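Local coordinates for Her-1 protein (Caenorhabditis elegans, PDB 1SZH), which dictates male development in the nematode, probably acting as a secreted signal in sex determination that inhibits the function of TRA-2A, at residues I11-A15 against C27-K32; P64-I68 against D104-R108. The protein carries 2 engineered substitutions. All coordinates share one frame; numbering follows the deposited sequence.

Interaction 1: residues I11-A15 against C27-K32; sequences IKDAA and CIEIMK
The carbonyl oxygen of Ile11 takes the backbone bond from Ala15 N (3.0 Å) and is also approached by the terminal methyl of Met31, whose CE comes to 3.4 Å from Ile11 O. The rest of the contact is apolar packing between helices 8-18 and 24-33, whose short segments run at 133° with axes 9.3 Å apart. Met31 bends at its last torsion (chi3 -88°), which turns CE in over the Ile11 carbonyl on helix 8-18, where it lies 3.6 Å from Ile11 CG2 and 3.8 Å from Ala15 CB. Its sulfur rests against the methyl of Ala14. The Ile11 and Met31 side chains lie alongside one another, pointing opposite ways, and Ile11 CG2, anti to the backbone N, also reaches CG2 of Ile28 at 4.0 Å. Without the CG2, CG1 and CD1 of Ile11, as with an alanine here, Met31 and Ile28 would probably face a gap and the thioether end of Met31 would be freer to turn. Ala15 CB fits against Ile28 CG1 and Cys27 CB, the small residue letting the helices come near at this end. Lys12 lies farther out, its CG brushing Ile28 CD1. Beyond the pair, Leu55 of helix 47-59 touches both Ala14 and Met31, and the disulfide from Cys27 to Cys19 joins helix 24-33 to the chain just after helix 8-18. This three-helix packing is consistent with the overhand three-helix bundle of HER-1.

Interaction 2: residues P64-I68 against D104-R108; sequences PKKKI and DAATR
Ala105 N donates to Lys66 O (2.9 Å, N-H...O angle 144°), the one backbone bond between the loop 64-68 and the start of helix 105-115. The bond meets the Lys66 carbonyl from 23° off its plane and gives a first-turn amide, which has no acceptor within its own helix, a partner. Packing is tight around buried Ile68. Its terminal CD1 lies 3.6 Å from Arg108 CD, partway along the arginine, and 3.7 Å from Ala105 CB. The Ile68 and Arg108 side chains lie alongside each other, antiparallel, the arginine being extended from CG to NE, and this brings Arg108 NH1 to 3.5 Å from Ile68 CB, an oblique approach to the guanidinium group. That group is held elsewhere too: NE bonds to Ile103 O, and NH2 to the hydroxyl of Tyr52, which is itself hydrogen-bonded to Ile68 O. The buried charge is therefore tied to helix 47-59 and to the segment leading into its own helix. The other side is looser and nearer solvent. Lys66, extended beyond CG, slants across Asp104, its aliphatic CB and CD each 3.9 Å from Asp104 CB, while its amine is paired with Glu63 and stays 4.7 Å from Asp104 OD2, so the opposite charges do not touch. Asp104 uses OD1 instead for Thr107, accepting from Thr107 N at 2.9 Å, nearly along the C-O bond, and from Thr107 OG1 on the syn side but well out of the carboxylate plane. Asp104 is thus the N-cap residue of helix 105-115, with a capping bond to Thr107 N, and Lys66 O supplements this N-cap from the loop by taking the Ala105 amide.

From the N terminus, helix 8-18 turns back through a short connection into helix 24-33, and interaction 1 closes that hairpin with 11 residues between its segments. Interaction 2 opens only later, after helix 47-59, and closes a wider loop of 35 residues that contains helix 85-97; the two contacts follow in series and neither encloses nor crosses the other. The centres of interaction 1 and interaction 2 lie about 17 Å apart, and they do not touch. Helix 47-59 connects them, touching residues of both contacts. A bond from Met31 O to Ser102 OG also ties interaction 1 to the chain just before helix 105-115.

Interaction 1: residues I11-A15 against C27-K32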
loop_
_atom_site.group_PDB
_atom_site.type_symbol
_atom_site.label_atom_id
_atom_site.label_comp_id
_atom_site.label_asym_id
_atom_site.label_seq_id
_atom_site.Cartn_x
_atom_site.Cartn_y
_atom_site.Cartn_z
ATOM N N ILE A 11 -2.040 -3.739 -17.751
ATOM C CA ILE A 11 -2.483 -2.474 -17.160
ATOM C C ILE A 11 -3.746 -1.951 -17.833
ATOM O O ILE A 11 -4.665 -1.464 -17.167
ATOM C CB ILE A 11 -1.367 -1.400 -17.220
ATOM C CG1 ILE A 11 -0.264 -1.755 -16.205
ATOM C CG2 ILE A 11 -1.943 -0.029 -16.930
ATOM C CD1 ILE A 11 0.976 -0.859 -16.302
ATOM N N LYS A 12 -3.817 -2.052 -19.154
ATOM C CA LYS A 12 -5.012 -1.586 -19.844
ATOM C C LYS A 12 -6.214 -2.447 -19.459
ATOM O O LYS A 12 -7.314 -1.933 -19.285
ATOM C CB LYS A 12 -4.800 -1.614 -21.370
ATOM C CG LYS A 12 -3.814 -0.561 -21.852
ATOM C CD LYS A 12 -3.745 -0.485 -23.378
ATOM C CE LYS A 12 -5.062 0.020 -23.940
ATOM N NZ LYS A 12 -5.003 0.357 -25.394
ATOM N N ASP A 13 -6.000 -3.752 -19.297
ATOM C CA ASP A 13 -7.097 -4.642 -18.922
ATOM C C ASP A 13 -7.595 -4.312 -17.514
ATOM O O ASP A 13 -8.806 -4.279 -17.265
ATOM C CB ASP A 13 -6.649 -6.099 -18.981
ATOM C CG ASP A 13 -7.798 -7.078 -18.733
ATOM O OD1 ASP A 13 -7.662 -7.934 -17.840
ATOM O OD2 ASP A 13 -8.830 -6.987 -19.438
ATOM N N ALA A 14 -6.665 -4.059 -16.594
ATOM C CA ALA A 14 -7.059 -3.722 -15.217
ATOM C C ALA A 14 -7.848 -2.407 -15.203
ATOM O O ALA A 14 -8.842 -2.287 -14.493
ATOM C CB ALA A 14 -5.821 -3.607 -14.326
ATOM N N ALA A 15 -7.380 -1.415 -15.965
ATOM C CA ALA A 15 -8.074 -0.141 -16.019
ATOM C C ALA A 15 -9.500 -0.323 -16.556
ATOM O O ALA A 15 -10.451 0.245 -16.020
ATOM C CB ALA A 15 -7.295 0.857 -16.895
ATOM N N CYS A 27 -6.147 5.926 -14.509
ATOM C CA CYS A 27 -5.810 4.644 -13.887
ATOM C C CYS A 27 -4.567 4.030 -14.511
ATOM O O CYS A 27 -3.714 3.485 -13.813
ATOM C CB CYS A 27 -7.006 3.697 -13.984
ATOM S SG CYS A 27 -8.188 4.129 -12.696
ATOM N N ILE A 28 -4.451 4.124 -15.831
ATOM C CA ILE A 28 -3.265 3.613 -16.522
ATOM C C ILE A 28 -2.048 4.382 -16.025
ATOM O O ILE A 28 -0.998 3.789 -15.752
ATOM C CB ILE A 28 -3.436 3.759 -18.044
ATOM C CG1 ILE A 28 -4.462 2.730 -18.530
ATOM C CG2 ILE A 28 -2.114 3.546 -18.772
ATOM C CD1 ILE A 28 -4.981 2.987 -19.935
ATOM N N GLU A 29 -2.200 5.697 -15.858
ATOM C CA GLU A 29 -1.077 6.525 -15.385
ATOM C C GLU A 29 -0.599 6.169 -13.983
ATOM O O GLU A 29 0.606 6.010 -13.753
ATOM C CB GLU A 29 -1.456 8.003 -15.417
ATOM C CG GLU A 29 -1.514 8.605 -16.802
ATOM C CD GLU A 29 -0.474 9.707 -16.994
ATOM O OE1 GLU A 29 0.220 9.682 -18.023
ATOM O OE2 GLU A 29 -0.369 10.604 -16.124
ATOM N N ILE A 30 -1.533 6.025 -13.032
ATOM C CA ILE A 30 -1.078 5.692 -11.692
ATOM C C ILE A 30 -0.487 4.281 -11.644
ATOM O O ILE A 30 0.405 4.007 -10.848
ATOM C CB ILE A 30 -2.188 5.910 -10.629
ATOM C CG1 ILE A 30 -3.341 4.912 -10.778
ATOM C CG2 ILE A 30 -2.752 7.330 -10.776
ATOM C CD1 ILE A 30 -3.160 3.611 -9.987
ATOM N N MET A 31 -0.932 3.388 -12.519
ATOM C CA MET A 31 -0.316 2.061 -12.521
ATOM C C MET A 31 1.107 2.093 -13.099
ATOM O O MET A 31 2.022 1.470 -12.558
ATOM C CB MET A 31 -1.171 1.065 -13.308
ATOM C CG MET A 31 -2.406 0.631 -12.515
ATOM S SD MET A 31 -3.373 -0.666 -13.347
ATOM C CE MET A 31 -4.467 0.351 -14.350
ATOM N N LYS A 32 1.305 2.826 -14.194
ATOM C CA LYS A 32 2.641 2.839 -14.801
ATOM C C LYS A 32 3.643 3.613 -13.959
ATOM O O LYS A 32 4.822 3.286 -13.981
ATOM C CB LYS A 32 2.590 3.386 -16.247
ATOM C CG LYS A 32 2.541 4.891 -16.396
ATOM C CD LYS A 32 2.377 5.271 -17.911
ATOM C CE LYS A 32 2.729 6.729 -18.161
ATOM N NZ LYS A 32 2.451 7.112 -19.574
#

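Interaction 2: residues P64-I68 against D104-R108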
loop_
_atom_site.group_PDB
_atom_site.type_symbol
_atom_site.label_atom_id
_atom_site.label_comp_id
_atom_site.label_asym_id
_atom_site.label_seq_id
_atom_site.Cartn_x
_atom_site.Cartn_y
_atom_site.Cartn_z
ATOM N N PRO A 64 -0.729 -14.072 -6.780
ATOM C CA PRO A 64 -1.426 -13.524 -5.616
ATOM C C PRO A 64 -0.550 -13.096 -4.431
ATOM O O PRO A 64 -0.925 -12.210 -3.664
ATOM C CB PRO A 64 -2.413 -14.637 -5.257
ATOM C CG PRO A 64 -1.700 -15.896 -5.762
ATOM C CD PRO A 64 -1.214 -15.428 -7.098
ATOM N N LYS A 65 0.611 -13.722 -4.279
ATOM C CA LYS A 65 1.508 -13.358 -3.188
ATOM C C LYS A 65 2.099 -11.962 -3.381
ATOM O O LYS A 65 2.759 -11.436 -2.490
ATOM C CB LYS A 65 2.646 -14.371 -3.077
ATOM C CG LYS A 65 2.187 -15.779 -2.711
ATOM C CD LYS A 65 1.612 -15.822 -1.310
ATOM C CE LYS A 65 1.402 -17.254 -0.840
ATOM N NZ LYS A 65 1.027 -17.288 0.602
ATOM N N LYS A 66 1.902 -11.374 -4.549
ATOM C CA LYS A 66 2.439 -10.023 -4.776
ATOM C C LYS A 66 1.502 -8.946 -4.232
ATOM O O LYS A 66 1.878 -7.773 -4.154
ATOM C CB LYS A 66 2.657 -9.765 -6.262
ATOM C CG LYS A 66 3.737 -10.614 -6.883
ATOM C CD LYS A 66 4.052 -10.124 -8.280
ATOM C CE LYS A 66 5.254 -10.844 -8.894
ATOM N NZ LYS A 66 5.473 -10.456 -10.329
ATOM N N LYS A 67 0.287 -9.336 -3.870
ATOM C CA LYS A 67 -0.700 -8.399 -3.355
ATOM C C LYS A 67 -0.490 -8.077 -1.880
ATOM O O LYS A 67 0.049 -8.899 -1.123
ATOM C CB LYS A 67 -2.121 -8.972 -3.518
ATOM C CG LYS A 67 -2.513 -9.258 -4.952
ATOM C CD LYS A 67 -4.003 -9.532 -5.125
ATOM C CE LYS A 67 -4.413 -10.870 -4.579
ATOM N NZ LYS A 67 -5.805 -11.227 -5.039
ATOM N N ILE A 68 -0.929 -6.883 -1.477
ATOM C CA ILE A 68 -0.884 -6.480 -0.069
ATOM C C ILE A 68 -2.228 -5.862 0.257
ATOM O O ILE A 68 -2.721 -4.996 -0.480
ATOM C CB ILE A 68 0.225 -5.464 0.233
ATOM C CG1 ILE A 68 1.585 -6.169 0.141
ATOM C CG2 ILE A 68 0.038 -4.895 1.667
ATOM C CD1 ILE A 68 2.757 -5.230 0.264
ATOM N N ASP A 104 4.338 -4.246 -6.498
ATOM C CA ASP A 104 4.244 -5.533 -5.831
ATOM C C ASP A 104 4.833 -5.508 -4.430
ATOM O O ASP A 104 5.570 -4.601 -4.057
ATOM C CB ASP A 104 4.874 -6.641 -6.676
ATOM C CG ASP A 104 6.352 -6.433 -6.929
ATOM O OD1 ASP A 104 7.124 -6.249 -5.972
ATOM O OD2 ASP A 104 6.751 -6.471 -8.108
ATOM N N ALA A 105 4.451 -6.506 -3.641
ATOM C CA ALA A 105 4.886 -6.632 -2.255
ATOM C C ALA A 105 6.384 -6.499 -2.019
ATOM O O ALA A 105 6.819 -5.699 -1.181
ATOM C CB ALA A 105 4.397 -7.958 -1.706
ATOM N N ALA A 106 7.181 -7.292 -2.733
ATOM C CA ALA A 106 8.622 -7.268 -2.550
ATOM C C ALA A 106 9.237 -5.902 -2.780
ATOM O O ALA A 106 10.099 -5.468 -2.012
ATOM C CB ALA A 106 9.278 -8.303 -3.459
ATOM N N THR A 107 8.776 -5.220 -3.818
ATOM C CA THR A 107 9.307 -3.900 -4.133
ATOM C C THR A 107 8.961 -2.905 -3.029
ATOM O O THR A 107 9.808 -2.126 -2.606
ATOM C CB THR A 107 8.771 -3.413 -5.487
ATOM O OG1 THR A 107 9.227 -4.306 -6.506
ATOM C CG2 THR A 107 9.287 -1.999 -5.803
ATOM N N ARG A 108 7.724 -2.942 -2.545
ATOM C CA ARG A 108 7.338 -2.031 -1.471
ATOM C C ARG A 108 8.146 -2.329 -0.213
ATOM O O ARG A 108 8.703 -1.424 0.408
ATOM C CB ARG A 108 5.876 -2.209 -1.065
ATOM C CG ARG A 108 4.840 -2.019 -2.130
ATOM C CD ARG A 108 3.486 -2.214 -1.474
ATOM N NE ARG A 108 2.401 -2.143 -2.462
ATOM C CZ ARG A 108 1.117 -2.137 -2.131
ATOM N NH1 ARG A 108 0.742 -2.215 -0.843
ATOM N NH2 ARG A 108 0.205 -2.018 -3.081
#